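Local coordinates for protein membrane-bound protease PH1510 (Pyrococcus horikoshii, PDB 6M4B) that cleaves proteins as a serine protease, preferentially near hydrophobic or aromatic residues, and can degrade casein and a stomatin homolog in vitro, at residues T23-E35 and M56-I68. The protein carries 1 engineered substitution. Numbering follows the deposited sequence.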
loop_
_atom_site.group_PDB
_atom_site.type_symbol
_atom_site.label_atom_id
_atom_site.label_comp_id
_atom_site.label_asym_id
_atom_site.label_seq_id
_atom_site.Cartn_x
_atom_site.Cartn_y
_atom_site.Cartn_z
ATOM N N THR A 23 3.314 -17.700 -4.089
ATOM C CA THR A 23 2.028 -17.097 -4.565
ATOM C C THR A 23 2.221 -15.698 -5.131
ATOM O O THR A 23 1.735 -15.407 -6.212
ATOM C CB THR A 23 0.975 -17.013 -3.470
ATOM O OG1 THR A 23 1.062 -18.165 -2.625
ATOM C CG2 THR A 23 -0.411 -16.921 -4.073
ATOM N N TYR A 24 3.042 -14.873 -4.501
ATOM C CA TYR A 24 3.408 -13.613 -5.161
ATOM C C TYR A 24 3.898 -13.873 -6.569
ATOM O O TYR A 24 3.380 -13.274 -7.493
ATOM C CB TYR A 24 4.429 -12.721 -4.395
ATOM C CG TYR A 24 4.839 -11.520 -5.231
ATOM C CD1 TYR A 24 4.021 -10.407 -5.350
ATOM C CD2 TYR A 24 6.032 -11.524 -5.969
ATOM C CE1 TYR A 24 4.390 -9.317 -6.161
ATOM C CE2 TYR A 24 6.406 -10.445 -6.773
ATOM C CZ TYR A 24 5.587 -9.339 -6.868
ATOM O OH TYR A 24 5.971 -8.273 -7.692
ATOM N N ASP A 25 4.913 -14.739 -6.738
ATOM C CA ASP A 25 5.533 -14.990 -8.091
ATOM C C ASP A 25 4.484 -15.476 -9.115
ATOM O O ASP A 25 4.528 -15.069 -10.275
ATOM C CB ASP A 25 6.682 -16.020 -8.061
ATOM C CG ASP A 25 7.871 -15.575 -7.252
ATOM O OD1 ASP A 25 8.232 -14.385 -7.240
ATOM O OD2 ASP A 25 8.476 -16.455 -6.626
ATOM N N GLN A 26 3.530 -16.287 -8.655
ATOM C CA GLN A 26 2.413 -16.722 -9.499
ATOM C C GLN A 26 1.575 -15.521 -10.005
ATOM O O GLN A 26 1.437 -15.363 -11.208
ATOM C CB GLN A 26 1.523 -17.708 -8.779
ATOM C CG GLN A 26 2.219 -19.008 -8.378
ATOM C CD GLN A 26 1.264 -19.940 -7.660
ATOM O OE1 GLN A 26 1.264 -20.035 -6.425
ATOM N NE2 GLN A 26 0.374 -20.565 -8.424
ATOM N N PHE A 27 1.076 -14.663 -9.100
ATOM C CA PHE A 27 0.373 -13.416 -9.494
ATOM C C PHE A 27 1.246 -12.562 -10.361
ATOM O O PHE A 27 0.771 -11.981 -11.354
ATOM C CB PHE A 27 -0.050 -12.553 -8.279
ATOM C CG PHE A 27 -1.322 -12.985 -7.603
ATOM C CD1 PHE A 27 -2.527 -12.412 -7.947
ATOM C CD2 PHE A 27 -1.316 -13.900 -6.587
ATOM C CE1 PHE A 27 -3.701 -12.752 -7.291
ATOM C CE2 PHE A 27 -2.491 -14.261 -5.931
ATOM C CZ PHE A 27 -3.685 -13.670 -6.281
ATOM N N ASP A 28 2.521 -12.429 -10.002
ATOM C CA ASP A 28 3.401 -11.585 -10.852
ATOM C C ASP A 28 3.474 -12.126 -12.301
ATOM O O ASP A 28 3.388 -11.353 -13.279
ATOM C CB ASP A 28 4.807 -11.466 -10.268
ATOM C CG ASP A 28 5.697 -10.511 -11.038
ATOM O OD1 ASP A 28 5.229 -9.510 -11.607
ATOM O OD2 ASP A 28 6.931 -10.752 -11.068
ATOM N N ARG A 29 3.634 -13.441 -12.422
ATOM C CA ARG A 29 3.822 -14.054 -13.745
ATOM C C ARG A 29 2.539 -13.928 -14.562
ATOM O O ARG A 29 2.582 -13.401 -15.679
ATOM C CB ARG A 29 4.262 -15.533 -13.616
ATOM C CG ARG A 29 4.530 -16.261 -14.936
ATOM C CD ARG A 29 5.042 -17.724 -14.717
ATOM N NE ARG A 29 4.731 -18.561 -15.893
ATOM C CZ ARG A 29 3.587 -19.228 -16.103
ATOM N NH1 ARG A 29 3.447 -19.947 -17.216
ATOM N NH2 ARG A 29 2.581 -19.189 -15.230
ATOM N N TYR A 30 1.415 -14.373 -13.984
ATOM C CA TYR A 30 0.118 -14.340 -14.670
ATOM C C TYR A 30 -0.281 -12.905 -15.094
ATOM O O TYR A 30 -0.746 -12.660 -16.203
ATOM C CB TYR A 30 -0.980 -14.912 -13.776
ATOM C CG TYR A 30 -0.923 -16.400 -13.499
ATOM C CD1 TYR A 30 -0.665 -17.319 -14.516
ATOM C CD2 TYR A 30 -1.187 -16.904 -12.220
ATOM C CE1 TYR A 30 -0.645 -18.692 -14.263
ATOM C CE2 TYR A 30 -1.175 -18.271 -11.955
ATOM C CZ TYR A 30 -0.894 -19.168 -12.985
ATOM O OH TYR A 30 -0.876 -20.534 -12.747
ATOM N N ILE A 31 -0.094 -11.946 -14.208
ATOM C CA ILE A 31 -0.462 -10.565 -14.530
ATOM C C ILE A 31 0.490 -10.012 -15.587
ATOM O O ILE A 31 0.067 -9.290 -16.491
ATOM C CB ILE A 31 -0.505 -9.678 -13.257
ATOM C CG1 ILE A 31 -1.605 -10.153 -12.314
ATOM C CG2 ILE A 31 -0.742 -8.214 -13.608
ATOM C CD1 ILE A 31 -1.527 -9.601 -10.902
ATOM N N THR A 32 1.783 -10.332 -15.480
ATOM C CA THR A 32 2.763 -9.805 -16.462
ATOM C C THR A 32 2.421 -10.297 -17.871
ATOM O O THR A 32 2.353 -9.508 -18.835
ATOM C CB THR A 32 4.233 -10.171 -16.114
ATOM O OG1 THR A 32 4.525 -9.735 -14.782
ATOM C CG2 THR A 32 5.180 -9.463 -17.060
ATOM N N ILE A 33 2.128 -11.579 -17.970
ATOM C CA ILE A 33 1.715 -12.159 -19.249
ATOM C C ILE A 33 0.527 -11.396 -19.836
ATOM O O ILE A 33 0.586 -10.903 -20.953
ATOM C CB ILE A 33 1.385 -13.660 -19.110
ATOM C CG1 ILE A 33 2.671 -14.448 -18.869
ATOM C CG2 ILE A 33 0.708 -14.172 -20.381
ATOM C CD1 ILE A 33 2.461 -15.883 -18.408
ATOM N N ALA A 34 -0.539 -11.268 -19.051
ATOM C CA ALA A 34 -1.735 -10.592 -19.508
ATOM C C ALA A 34 -1.480 -9.138 -19.898
ATOM O O ALA A 34 -2.089 -8.648 -20.845
ATOM C CB ALA A 34 -2.807 -10.665 -18.426
ATOM N N GLU A 35 -0.624 -8.425 -19.154
ATOM C CA GLU A 35 -0.237 -7.021 -19.503
ATOM C C GLU A 35 0.566 -6.991 -20.830
ATOM O O GLU A 35 0.291 -6.194 -21.713
ATOM C CB GLU A 35 0.682 -6.397 -18.423
ATOM C CG GLU A 35 0.062 -6.035 -17.082
ATOM C CD GLU A 35 1.096 -5.604 -16.032
ATOM O OE1 GLU A 35 2.210 -6.182 -15.961
ATOM O OE2 GLU A 35 0.780 -4.707 -15.229
ATOM N N MET A 56 0.921 -11.162 0.895
ATOM C CA MET A 56 -0.361 -10.497 0.606
ATOM C C MET A 56 -0.174 -9.038 0.192
ATOM O O MET A 56 -0.703 -8.623 -0.827
ATOM C CB MET A 56 -1.291 -10.637 1.794
ATOM C CG MET A 56 -2.575 -9.845 1.719
ATOM S SD MET A 56 -2.421 -8.148 2.336
ATOM C CE MET A 56 -2.467 -8.530 4.088
ATOM N N MET A 57 0.651 -8.291 0.931
ATOM C CA MET A 57 0.884 -6.877 0.644
ATOM C C MET A 57 1.559 -6.657 -0.678
ATOM O O MET A 57 1.139 -5.776 -1.392
ATOM C CB MET A 57 1.621 -6.160 1.796
ATOM C CG MET A 57 0.679 -5.868 2.965
ATOM S SD MET A 57 1.501 -5.002 4.271
ATOM C CE MET A 57 0.633 -5.536 5.708
ATOM N N ASN A 58 2.543 -7.484 -1.030
ATOM C CA ASN A 58 3.171 -7.398 -2.352
ATOM C C ASN A 58 2.206 -7.823 -3.454
ATOM O O ASN A 58 2.204 -7.200 -4.519
ATOM C CB ASN A 58 4.452 -8.255 -2.452
ATOM C CG ASN A 58 5.521 -7.850 -1.434
ATOM O OD1 ASN A 58 5.746 -6.670 -1.181
ATOM N ND2 ASN A 58 6.184 -8.840 -0.854
ATOM N N ILE A 59 1.341 -8.823 -3.178
ATOM C CA ILE A 59 0.318 -9.180 -4.159
ATOM C C ILE A 59 -0.637 -8.001 -4.342
ATOM O O ILE A 59 -0.885 -7.547 -5.463
ATOM C CB ILE A 59 -0.461 -10.435 -3.772
ATOM C CG1 ILE A 59 0.480 -11.634 -3.787
ATOM C CG2 ILE A 59 -1.639 -10.638 -4.746
ATOM C CD1 ILE A 59 -0.133 -12.910 -3.215
ATOM N N VAL A 60 -1.158 -7.483 -3.243
ATOM C CA VAL A 60 -2.062 -6.317 -3.348
ATOM C C VAL A 60 -1.431 -5.190 -4.174
ATOM O O VAL A 60 -2.074 -4.599 -5.052
ATOM C CB VAL A 60 -2.481 -5.792 -1.971
ATOM C CG1 VAL A 60 -3.090 -4.409 -2.073
ATOM C CG2 VAL A 60 -3.468 -6.760 -1.332
ATOM N N GLN A 61 -0.179 -4.891 -3.885
ATOM C CA GLN A 61 0.484 -3.792 -4.574
ATOM C C GLN A 61 0.750 -4.128 -6.056
ATOM O O GLN A 61 0.727 -3.254 -6.905
ATOM C CB GLN A 61 1.786 -3.369 -3.869
ATOM C CG GLN A 61 1.908 -1.835 -3.759
ATOM C CD GLN A 61 3.146 -1.297 -4.380
ATOM O OE1 GLN A 61 3.783 -1.973 -5.183
ATOM N NE2 GLN A 61 3.483 -0.070 -4.050
ATOM N N ARG A 62 1.009 -5.380 -6.360
ATOM C CA ARG A 62 1.151 -5.774 -7.774
ATOM C C ARG A 62 -0.159 -5.542 -8.557
ATOM O O ARG A 62 -0.138 -4.991 -9.651
ATOM C CB ARG A 62 1.553 -7.232 -7.871
ATOM C CG ARG A 62 1.834 -7.738 -9.264
ATOM C CD ARG A 62 2.969 -6.976 -9.893
ATOM N NE ARG A 62 3.186 -7.401 -11.254
ATOM C CZ ARG A 62 2.707 -6.824 -12.350
ATOM N NH1 ARG A 62 1.897 -5.756 -12.304
ATOM N NH2 ARG A 62 3.058 -7.334 -13.536
ATOM N N ILE A 63 -1.273 -5.924 -7.953
ATOM C CA ILE A 63 -2.580 -5.662 -8.539
ATOM C C ILE A 63 -2.820 -4.164 -8.701
ATOM O O ILE A 63 -3.241 -3.713 -9.770
ATOM C CB ILE A 63 -3.676 -6.326 -7.715
ATOM C CG1 ILE A 63 -3.529 -7.846 -7.861
ATOM C CG2 ILE A 63 -5.068 -5.855 -8.130
ATOM C CD1 ILE A 63 -4.290 -8.644 -6.856
ATOM N N GLN A 64 -2.483 -3.369 -7.695
ATOM C CA GLN A 64 -2.740 -1.953 -7.780
ATOM C C GLN A 64 -1.970 -1.254 -8.893
ATOM O O GLN A 64 -2.452 -0.268 -9.408
ATOM C CB GLN A 64 -2.459 -1.258 -6.443
ATOM C CG GLN A 64 -3.516 -1.536 -5.369
ATOM C CD GLN A 64 -3.152 -0.893 -4.028
ATOM O OE1 GLN A 64 -1.963 -0.784 -3.682
ATOM N NE2 GLN A 64 -4.161 -0.473 -3.263
ATOM N N GLN A 65 -0.748 -1.707 -9.183
ATOM C CA GLN A 65 0.094 -1.152 -10.259
ATOM C C GLN A 65 -0.180 -1.832 -11.613
ATOM O O GLN A 65 0.445 -1.486 -12.581
ATOM C CB GLN A 65 1.608 -1.330 -9.948
ATOM C CG GLN A 65 2.148 -0.801 -8.608
ATOM C CD GLN A 65 2.205 0.716 -8.527
ATOM O OE1 GLN A 65 1.203 1.402 -8.708
ATOM N NE2 GLN A 65 3.377 1.243 -8.218
ATOM N N SER A 66 -1.028 -2.849 -11.641
ATOM C CA SER A 66 -1.343 -3.571 -12.864
ATOM C C SER A 66 -1.775 -2.623 -13.950
ATOM O O SER A 66 -2.550 -1.726 -13.716
ATOM C CB SER A 66 -2.443 -4.635 -12.642
ATOM O OG SER A 66 -2.710 -5.335 -13.858
ATOM N N LYS A 67 -1.266 -2.818 -15.150
ATOM C CA LYS A 67 -1.693 -1.983 -16.275
ATOM C C LYS A 67 -2.995 -2.456 -16.867
ATOM O O LYS A 67 -3.520 -1.785 -17.724
ATOM C CB LYS A 67 -0.611 -1.949 -17.365
ATOM C CG LYS A 67 0.646 -1.230 -16.884
ATOM C CD LYS A 67 1.837 -1.394 -17.817
ATOM C CE LYS A 67 3.078 -0.734 -17.209
ATOM N NZ LYS A 67 4.334 -1.191 -17.851
ATOM N N ILE A 68 -3.499 -3.621 -16.437
ATOM C CA ILE A 68 -4.813 -4.088 -16.847
ATOM C C ILE A 68 -5.669 -4.426 -15.637
ATOM O O ILE A 68 -5.145 -4.744 -14.573
ATOM C CB ILE A 68 -4.723 -5.322 -17.764
ATOM C CG1 ILE A 68 -4.187 -6.515 -17.010
ATOM C CG2 ILE A 68 -3.842 -5.003 -18.983
ATOM C CD1 ILE A 68 -4.203 -7.774 -17.831
#
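Arg62 reaches from helix 53-64 across to helix 21-36 and lays its guanidinium among Asp28, Ile31, Thr32 and Glu35, a knob in a four-residue hole. Its CG stands anti to the backbone N (chi1 -176°) and the chain then bends at chi2 (61°), which carries the flat group along the neighbouring helix toward that helix's C-terminal end. Three oxygens meet the guanidinium edge close to its plane: NE bonds to Asp28 OD1 on the anti side (3.0 Å), whereas NH2 is shared by Thr32 OG1 (3.1 Å) and Glu35 OE1 (2.8 Å), the latter approached from above the carboxylate plane in a nearly straight bond. Over one face lies Ile31 CG2. The second carboxylate oxygen, Glu35 OE2, offers its anti lone pair to Lys67 N at 2.8 Å and takes a weak bond from Arg62 NH1, so this one carboxylate grips both the arginine and the turn after the helix. With an alanine at Arg62, Asp28 and Glu35 would probably lose their shared positive partner, and the Glu35 carboxylate would be freer to turn. Deeper in, Ile59 sets CG2 squarely over the Phe27 ring, 3.6 Å from its centroid in a CH-pi contact, as Ile31 CD1 packs against Ile63 CG1. At the N-terminal end of the interface Tyr24 turns its ring edge to Asn58 O, CE1 lying 3.5 Å away. At its C-terminal end Ala34 CB presses tightly on Ile68 CD1. Phe27 and Ala34 also rest on strands 9-16 and 41-47. The axes of segments 23-35 and 56-64 come within 9.3 Å at 10° to each other; these are neighbouring helices of successive beta-alpha units, packed side by side on the parallel sheet of the ClpP/crotonase-type fold of this protease domain.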